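Local structure of tRNA uridine(34) acetyltransferase (Methanocaldococcus infernus, 6IA8) at residues D153-I156 against K157-D161; E265-K268 against K269-K272; R369-R372 against C373-G377. The protein acetylates the wobble uridine at position 34 of tRNA, using acetyl-CoA and radical S-adenosyl-L-methionine chemistry at an iron-sulfur cluster to form carboxymethyluridine. All blocks are in the same frame, centred on the assembly; numbering follows the deposited sequence.

Contact 1: D153-I156 against K157-D161. With SO4 (sulfate ion), chain F.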
loop_
_atom_site.group_PDB
_atom_site.type_symbol
_atom_site.label_atom_id
_atom_site.label_comp_id
_atom_site.label_asym_id
_atom_site.label_seq_id
_atom_site.Cartn_x
_atom_site.Cartn_y
_atom_site.Cartn_z
ATOM N N ASP A 153 -20.157 2.401 -6.565
ATOM C CA ASP A 153 -20.362 3.821 -6.298
ATOM C C ASP A 153 -21.103 4.005 -4.985
ATOM O O ASP A 153 -20.718 4.827 -4.147
ATOM C CB ASP A 153 -21.130 4.477 -7.448
ATOM C CG ASP A 153 -20.316 4.571 -8.712
ATOM O OD1 ASP A 153 -19.112 4.212 -8.685
ATOM O OD2 ASP A 153 -20.880 5.018 -9.726
ATOM N N TRP A 154 -22.160 3.216 -4.778
ATOM C CA TRP A 154 -22.952 3.330 -3.558
ATOM C C TRP A 154 -22.119 2.969 -2.337
ATOM O O TRP A 154 -22.150 3.677 -1.327
ATOM C CB TRP A 154 -24.196 2.436 -3.672
ATOM C CG TRP A 154 -24.957 2.272 -2.390
ATOM C CD1 TRP A 154 -25.911 3.113 -1.884
ATOM C CD2 TRP A 154 -24.824 1.194 -1.449
ATOM N NE1 TRP A 154 -26.380 2.620 -0.676
ATOM C CE2 TRP A 154 -25.733 1.444 -0.393
ATOM C CE3 TRP A 154 -24.032 0.035 -1.405
ATOM C CZ2 TRP A 154 -25.861 0.592 0.697
ATOM C CZ3 TRP A 154 -24.166 -0.815 -0.328
ATOM C CH2 TRP A 154 -25.069 -0.524 0.720
ATOM N N PHE A 155 -21.335 1.892 -2.426
ATOM C CA PHE A 155 -20.579 1.436 -1.261
ATOM C C PHE A 155 -19.579 2.492 -0.813
ATOM O O PHE A 155 -19.461 2.805 0.384
ATOM C CB PHE A 155 -19.866 0.129 -1.594
ATOM C CG PHE A 155 -19.300 -0.568 -0.399
ATOM C CD1 PHE A 155 -18.069 -0.210 0.104
ATOM C CD2 PHE A 155 -20.009 -1.580 0.226
ATOM C CE1 PHE A 155 -17.544 -0.861 1.207
ATOM C CE2 PHE A 155 -19.498 -2.235 1.326
ATOM C CZ PHE A 155 -18.274 -1.893 1.826
ATOM N N ILE A 156 -18.843 3.055 -1.768
ATOM C CA ILE A 156 -17.865 4.078 -1.420
ATOM C C ILE A 156 -18.564 5.340 -0.934
ATOM O O ILE A 156 -18.111 5.991 0.018
ATOM C CB ILE A 156 -16.936 4.378 -2.606
ATOM C CG1 ILE A 156 -16.108 3.131 -2.966
ATOM C CG2 ILE A 156 -16.045 5.571 -2.254
ATOM C CD1 ILE A 156 -15.275 2.562 -1.871
ATOM N N LYS A 157 -19.669 5.707 -1.586
ATOM C CA LYS A 157 -20.452 6.863 -1.160
ATOM C C LYS A 157 -20.816 6.752 0.312
ATOM O O LYS A 157 -20.676 7.712 1.079
ATOM C CB LYS A 157 -21.717 6.977 -2.010
ATOM C CG LYS A 157 -22.646 8.072 -1.568
ATOM C CD LYS A 157 -23.963 8.059 -2.413
ATOM C CE LYS A 157 -25.007 8.922 -1.793
ATOM N NZ LYS A 157 -25.437 8.446 -0.451
ATOM N N ARG A 158 -21.298 5.579 0.721
ATOM C CA ARG A 158 -21.784 5.411 2.084
ATOM C C ARG A 158 -20.644 5.404 3.094
ATOM O O ARG A 158 -20.831 5.821 4.249
ATOM C CB ARG A 158 -22.604 4.118 2.187
ATOM C CG ARG A 158 -23.920 4.143 1.427
ATOM C CD ARG A 158 -24.853 5.234 1.989
ATOM N NE ARG A 158 -25.342 4.872 3.324
ATOM C CZ ARG A 158 -25.822 5.729 4.215
ATOM N NH1 ARG A 158 -25.847 7.018 3.941
ATOM N NH2 ARG A 158 -26.253 5.287 5.384
ATOM N N CYS A 159 -19.483 4.870 2.718
ATOM C CA CYS A 159 -18.327 5.002 3.598
ATOM C C CYS A 159 -17.979 6.468 3.822
ATOM O O CYS A 159 -17.666 6.886 4.950
ATOM C CB CYS A 159 -17.132 4.249 3.008
ATOM S SG CYS A 159 -17.327 2.454 2.902
ATOM N N LEU A 160 -17.988 7.255 2.750
ATOM C CA LEU A 160 -17.725 8.679 2.876
ATOM C C LEU A 160 -18.825 9.379 3.658
ATOM O O LEU A 160 -18.538 10.332 4.396
ATOM C CB LEU A 160 -17.565 9.313 1.498
ATOM C CG LEU A 160 -16.363 8.821 0.697
ATOM C CD1 LEU A 160 -16.414 9.386 -0.702
ATOM C CD2 LEU A 160 -15.085 9.208 1.401
ATOM N N ASP A 161 -20.087 8.951 3.482
ATOM C CA ASP A 161 -21.178 9.508 4.278
ATOM C C ASP A 161 -20.881 9.350 5.762
ATOM O O ASP A 161 -21.151 10.258 6.552
ATOM C CB ASP A 161 -22.521 8.838 3.931
ATOM C CG ASP A 161 -23.046 9.228 2.558
ATOM O OD1 ASP A 161 -22.599 10.248 1.985
ATOM O OD2 ASP A 161 -23.934 8.519 2.046
HETATM S S SO4 F . -28.566 5.959 0.327
HETATM O O1 SO4 F . -27.875 6.418 -0.878
HETATM O O2 SO4 F . -27.947 6.569 1.501
HETATM O O3 SO4 F . -29.970 6.348 0.255
HETATM O O4 SO4 F . -28.482 4.499 0.451
#

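Contact 2: E265-K268 against K269-K272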
loop_
_atom_site.group_PDB
_atom_site.type_symbol
_atom_site.label_atom_id
_atom_site.label_comp_id
_atom_site.label_asym_id
_atom_site.label_seq_id
_atom_site.Cartn_x
_atom_site.Cartn_y
_atom_site.Cartn_z
ATOM N N GLU A 265 14.040 -22.200 -1.814
ATOM C CA GLU A 265 14.852 -21.539 -2.828
ATOM C C GLU A 265 13.985 -20.888 -3.896
ATOM O O GLU A 265 14.304 -19.798 -4.373
ATOM C CB GLU A 265 15.817 -22.533 -3.466
ATOM C CG GLU A 265 16.799 -21.881 -4.431
ATOM C CD GLU A 265 17.644 -20.802 -3.772
ATOM O OE1 GLU A 265 18.019 -20.970 -2.594
ATOM O OE2 GLU A 265 17.927 -19.781 -4.430
ATOM N N MET A 266 12.903 -21.546 -4.307
ATOM C CA MET A 266 11.986 -20.934 -5.262
ATOM C C MET A 266 11.377 -19.647 -4.705
ATOM O O MET A 266 11.234 -18.653 -5.431
ATOM C CB MET A 266 10.886 -21.934 -5.630
ATOM C CG MET A 266 10.061 -21.526 -6.841
ATOM S SD MET A 266 8.943 -22.815 -7.470
ATOM C CE MET A 266 10.010 -24.223 -7.394
ATOM N N ASP A 267 10.946 -19.670 -3.438
ATOM C CA ASP A 267 10.405 -18.458 -2.827
ATOM C C ASP A 267 11.445 -17.342 -2.770
ATOM O O ASP A 267 11.129 -16.182 -3.051
ATOM C CB ASP A 267 9.878 -18.763 -1.425
ATOM C CG ASP A 267 8.533 -19.480 -1.444
ATOM O OD1 ASP A 267 7.768 -19.420 -2.456
ATOM O OD2 ASP A 267 8.202 -20.060 -0.405
ATOM N N LYS A 268 12.670 -17.656 -2.343
ATOM C CA LYS A 268 13.728 -16.650 -2.314
ATOM C C LYS A 268 13.945 -16.032 -3.692
ATOM O O LYS A 268 14.106 -14.810 -3.816
ATOM C CB LYS A 268 15.020 -17.278 -1.797
ATOM C CG LYS A 268 14.999 -17.582 -0.299
ATOM C CD LYS A 268 16.324 -18.170 0.156
ATOM C CE LYS A 268 16.333 -18.398 1.669
ATOM N NZ LYS A 268 17.594 -19.062 2.131
ATOM N N LYS A 269 13.970 -16.860 -4.739
ATOM C CA LYS A 269 14.162 -16.329 -6.085
ATOM C C LYS A 269 13.005 -15.441 -6.494
ATOM O O LYS A 269 13.214 -14.420 -7.166
ATOM C CB LYS A 269 14.345 -17.474 -7.083
ATOM C CG LYS A 269 15.706 -18.171 -6.943
ATOM C CD LYS A 269 15.932 -19.204 -8.034
ATOM C CE LYS A 269 17.382 -19.676 -8.064
ATOM N NZ LYS A 269 18.318 -18.597 -8.492
ATOM N N MET A 270 11.785 -15.788 -6.073
ATOM C CA MET A 270 10.643 -14.937 -6.383
ATOM C C MET A 270 10.839 -13.525 -5.818
ATOM O O MET A 270 10.560 -12.512 -6.483
ATOM C CB MET A 270 9.360 -15.565 -5.827
ATOM C CG MET A 270 8.203 -14.580 -5.761
ATOM S SD MET A 270 6.576 -15.369 -5.489
ATOM C CE MET A 270 6.668 -15.884 -3.795
ATOM N N PHE A 271 11.224 -13.435 -4.546
ATOM C CA PHE A 271 11.414 -12.104 -3.976
ATOM C C PHE A 271 12.525 -11.333 -4.679
ATOM O O PHE A 271 12.406 -10.110 -4.893
ATOM C CB PHE A 271 11.657 -12.216 -2.476
ATOM C CG PHE A 271 10.381 -12.542 -1.713
ATOM C CD1 PHE A 271 9.404 -11.580 -1.520
ATOM C CD2 PHE A 271 10.172 -13.814 -1.218
ATOM C CE1 PHE A 271 8.232 -11.890 -0.850
ATOM C CE2 PHE A 271 8.993 -14.146 -0.559
ATOM C CZ PHE A 271 8.029 -13.186 -0.363
ATOM N N LYS A 272 13.632 -12.006 -4.999
ATOM C CA LYS A 272 14.694 -11.320 -5.724
ATOM C C LYS A 272 14.156 -10.790 -7.052
ATOM O O LYS A 272 14.414 -9.638 -7.444
ATOM C CB LYS A 272 15.890 -12.262 -5.932
ATOM C CG LYS A 272 17.038 -11.652 -6.692
ATOM C CD LYS A 272 18.264 -12.567 -6.682
ATOM C CE LYS A 272 19.384 -12.030 -7.580
ATOM N NZ LYS A 272 20.570 -12.929 -7.589
#

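Contact 3: R369-R372 against C373-G377. With SO4 (sulfate ion), chain B.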
loop_
_atom_site.group_PDB
_atom_site.type_symbol
_atom_site.label_atom_id
_atom_site.label_comp_id
_atom_site.label_asym_id
_atom_site.label_seq_id
_atom_site.Cartn_x
_atom_site.Cartn_y
_atom_site.Cartn_z
ATOM N N ARG A 369 16.495 -2.365 5.111
ATOM C CA ARG A 369 16.553 -0.946 4.753
ATOM C C ARG A 369 15.260 -0.421 4.113
ATOM O O ARG A 369 15.225 0.723 3.614
ATOM C CB ARG A 369 17.750 -0.701 3.833
ATOM C CG ARG A 369 17.605 -1.391 2.493
ATOM C CD ARG A 369 18.894 -1.368 1.654
ATOM N NE ARG A 369 18.610 -1.943 0.349
ATOM C CZ ARG A 369 18.260 -3.211 0.165
ATOM N NH1 ARG A 369 18.261 -4.061 1.186
ATOM N NH2 ARG A 369 18.061 -3.666 -1.060
ATOM N N CYS A 370 14.179 -1.187 4.174
ATOM C CA CYS A 370 12.945 -0.783 3.516
ATOM C C CYS A 370 12.216 0.282 4.342
ATOM O O CYS A 370 12.615 0.630 5.446
ATOM C CB CYS A 370 12.042 -1.991 3.280
ATOM S SG CYS A 370 11.273 -2.580 4.757
ATOM N N ILE A 371 11.142 0.820 3.775
ATOM C CA ILE A 371 10.505 2.013 4.329
ATOM C C ILE A 371 10.036 1.762 5.752
ATOM O O ILE A 371 10.251 2.578 6.649
ATOM C CB ILE A 371 9.336 2.439 3.432
ATOM C CG1 ILE A 371 9.855 3.007 2.091
ATOM C CG2 ILE A 371 8.470 3.493 4.144
ATOM C CD1 ILE A 371 8.775 3.168 1.045
ATOM N N ARG A 372 9.390 0.624 5.987
ATOM C CA ARG A 372 8.873 0.361 7.333
ATOM C C ARG A 372 9.998 0.283 8.368
ATOM O O ARG A 372 9.849 0.748 9.512
ATOM C CB ARG A 372 8.054 -0.938 7.363
ATOM C CG ARG A 372 7.483 -1.234 8.748
ATOM C CD ARG A 372 6.696 -2.541 8.834
ATOM N NE ARG A 372 6.416 -2.889 10.227
ATOM C CZ ARG A 372 5.508 -2.281 10.983
ATOM N NH1 ARG A 372 4.781 -1.293 10.483
ATOM N NH2 ARG A 372 5.327 -2.656 12.242
ATOM N N CYS A 373 11.125 -0.330 8.005
ATOM C CA CYS A 373 12.197 -0.485 8.976
ATOM C C CYS A 373 12.894 0.843 9.280
ATOM O O CYS A 373 13.475 1.010 10.354
ATOM C CB CYS A 373 13.227 -1.501 8.473
ATOM S SG CYS A 373 12.645 -3.209 8.184
ATOM N N ARG A 374 12.880 1.787 8.353
ATOM C CA ARG A 374 13.615 3.036 8.545
ATOM C C ARG A 374 12.727 4.247 8.888
ATOM O O ARG A 374 13.251 5.333 9.195
ATOM C CB ARG A 374 14.442 3.334 7.280
ATOM C CG ARG A 374 15.632 2.409 7.020
ATOM C CD ARG A 374 16.568 3.006 5.943
ATOM N NE ARG A 374 17.880 2.358 5.888
ATOM C CZ ARG A 374 18.825 2.644 4.995
ATOM N NH1 ARG A 374 19.980 1.996 5.022
ATOM N NH2 ARG A 374 18.614 3.571 4.076
ATOM N N GLU A 375 11.405 4.118 8.828
ATOM C CA GLU A 375 10.569 5.299 8.992
ATOM C C GLU A 375 10.702 5.827 10.416
ATOM O O GLU A 375 10.887 5.056 11.358
ATOM C CB GLU A 375 9.113 4.988 8.666
ATOM C CG GLU A 375 8.485 3.919 9.508
ATOM C CD GLU A 375 7.055 3.637 9.064
ATOM O OE1 GLU A 375 6.872 3.084 7.962
ATOM O OE2 GLU A 375 6.125 4.002 9.805
ATOM N N VAL A 376 10.621 7.157 10.553
ATOM C CA VAL A 376 11.015 7.843 11.789
ATOM C C VAL A 376 10.275 7.270 13.002
ATOM O O VAL A 376 10.868 7.044 14.063
ATOM C CB VAL A 376 10.770 9.360 11.642
ATOM C CG1 VAL A 376 9.374 9.607 11.100
ATOM C CG2 VAL A 376 10.952 10.077 13.011
ATOM N N GLY A 377 8.971 7.022 12.863
ATOM C CA GLY A 377 8.180 6.544 13.994
ATOM C C GLY A 377 8.576 5.154 14.455
ATOM O O GLY A 377 8.621 4.867 15.659
HETATM S S SO4 B . 18.256 -0.276 -2.783
HETATM O O1 SO4 B . 19.381 0.661 -2.800
HETATM O O2 SO4 B . 17.009 0.488 -2.800
HETATM O O3 SO4 B . 18.291 -1.054 -1.579
HETATM O O4 SO4 B . 18.347 -1.195 -3.913
#

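Contact 1: D153-I156 against K157-D161
R158 lays its CG over one face of the W154 indole, 3.8 Å from the centroid of the five-membered ring, a CH-pi contact one helical turn along. The apolar CG suits that face, while bends at chi2 (-62°) and chi3 (-70°) bring the guanidinium to D161. R158 NH1 meets D161 OD2 at 3.1 Å from the anti side, 26° out of the carboxylate plane, and K157 NZ takes the syn lone pair of that oxygen at 2.9 Å. On the solvent side, by the exposed W154, a sulfate, probably from the crystallisation liquor, accepts from W154 NE1 (3.0 Å to O4, at the ring edge) and from K157 NZ, with its O2 over the guanidinium face of R158. K157 NZ also forms a salt bridge to E167.

The inward side is packed and apolar. C159 SG approaches the F155 ring obliquely, 3.7 Å from F155 CE1, and I156 CG2 meets L160 CD1 at 4.1 Å; F155 and I156 also touch strand 134-140. The small C159 reaches both ring and strand (L137), while I156 and L160 supply branched aliphatic groups. The pattern is that of an amphipathic helix covering a strand of the parallel sheet, as in the barrel-like radical SAM core.

Contact 2: E265-K268 against K269-K272
CG of E265 stands anti to the backbone N (chi1 -174°) and the chain then bends at chi2 (58°), which turns the carboxylate toward the next turn, where K269 lies; K269, with CG beside its own backbone N, sends its methylenes out to meet it. E265 OE2 comes 3.7 Å from K269 CE; K269 NZ is 4.2 Å from E265 OE2, too far for a salt bridge. The two chains cross on the solvent side, and E265 is poorly ordered, so the attraction is probably loose.

D267 and M270 run alongside each other in the same direction, with D267 OD1 3.9 Å from M270 CE. The D267 carboxylate is buried yet supplied with donors: Y310 and the backbone N of G258 at OD2, S262 at OD1. A short acid suits a place where loop groups converge, and flexible methionine packs beside it against I220 and Y221. F271 turns its ring toward helix 312-325, its CD2 3.1 Å from D267 O; that oxygen also accepts from F271 N at 3.1 Å.

Helix 264-276, part of a beta-alpha-beta unit, thus has two unlike faces: inside, hydrogen bonds probably fix the carboxylate's rotation, whereas the opposite charges of E265 and K269 at the surface are likely to add only a diffuse attraction.

Contact 3: R369-R372 against C373-G377
The backbone of 369-377 makes one short helical turn, 371-374, with C370 in the N-cap position, followed at once by a second helix whose N-cap residue is E375. C370 is extended (psi 174°), I371 to R374 are helical, and E375 breaks out with psi 146°, so the chain kinks between the helices. R374 N donates to C370 O at 3.1 Å; its bond to I371 O is weak, as is that of E375 N to the same oxygen. The turn belongs to the N-acetyltransferase (GNAT) part of the protein, I371 packing on strand 418-427.

Among the side chains, R374 runs extended from CG to NE back along the turn, its CD 3.5 Å from R369 O. R369 CB sits over one face of the R374 guanidinium, 3.4 Å above its plane, and long, weak ion pairs to E412 and D417 engage its terminal nitrogens. An alanine in place of R374 would remove the guanidinium, is likely to uncover R369 CB, and would probably leave those two acids without this distant positive partner. R369 sends its own guanidinium the other way, toward a sulfate also bound by K328 N; the model is too crowded there for detail.

The long acid of E375 turns back over the preceding turn: CG stands between the backbone N and the carbonyl carbon (chi1 60°), which puts E375 OE1 3.4 Å from R372 CA, while CG2 of I371 meets the same oxygen at 4.2 Å. Cysteine at 373 suits its place because its SG forms the disulfide to C368, pinning the turn to the preceding loop. C370 is not part of that bond: its SG lies 3.7 Å from C373 SG, a nonbonded contact.

In the fold
From the N terminus the three contacts follow in series, none nesting in or crossing another. Each is a continuous stretch, so none closes a long loop. Contact 1 lies on helix 149-164, which follows strand 134-140 of the parallel sheet. Contact 2 comes later in the same radical SAM core, on the helix joining strands 250-255 and 284-287; its centre is about 40 Å from that of contact 1, across the chain's centre. Contact 3 brings the chain into the acetyltransferase part, where I371 bridges strand 331-332 of the parallel sheet and strand 418-427 of the mixed one. Helix 312-325 touches contact 2 through V318, Y321 and A322, and its C-terminal end accepts weak hydrogen bonds from R369 in contact 3.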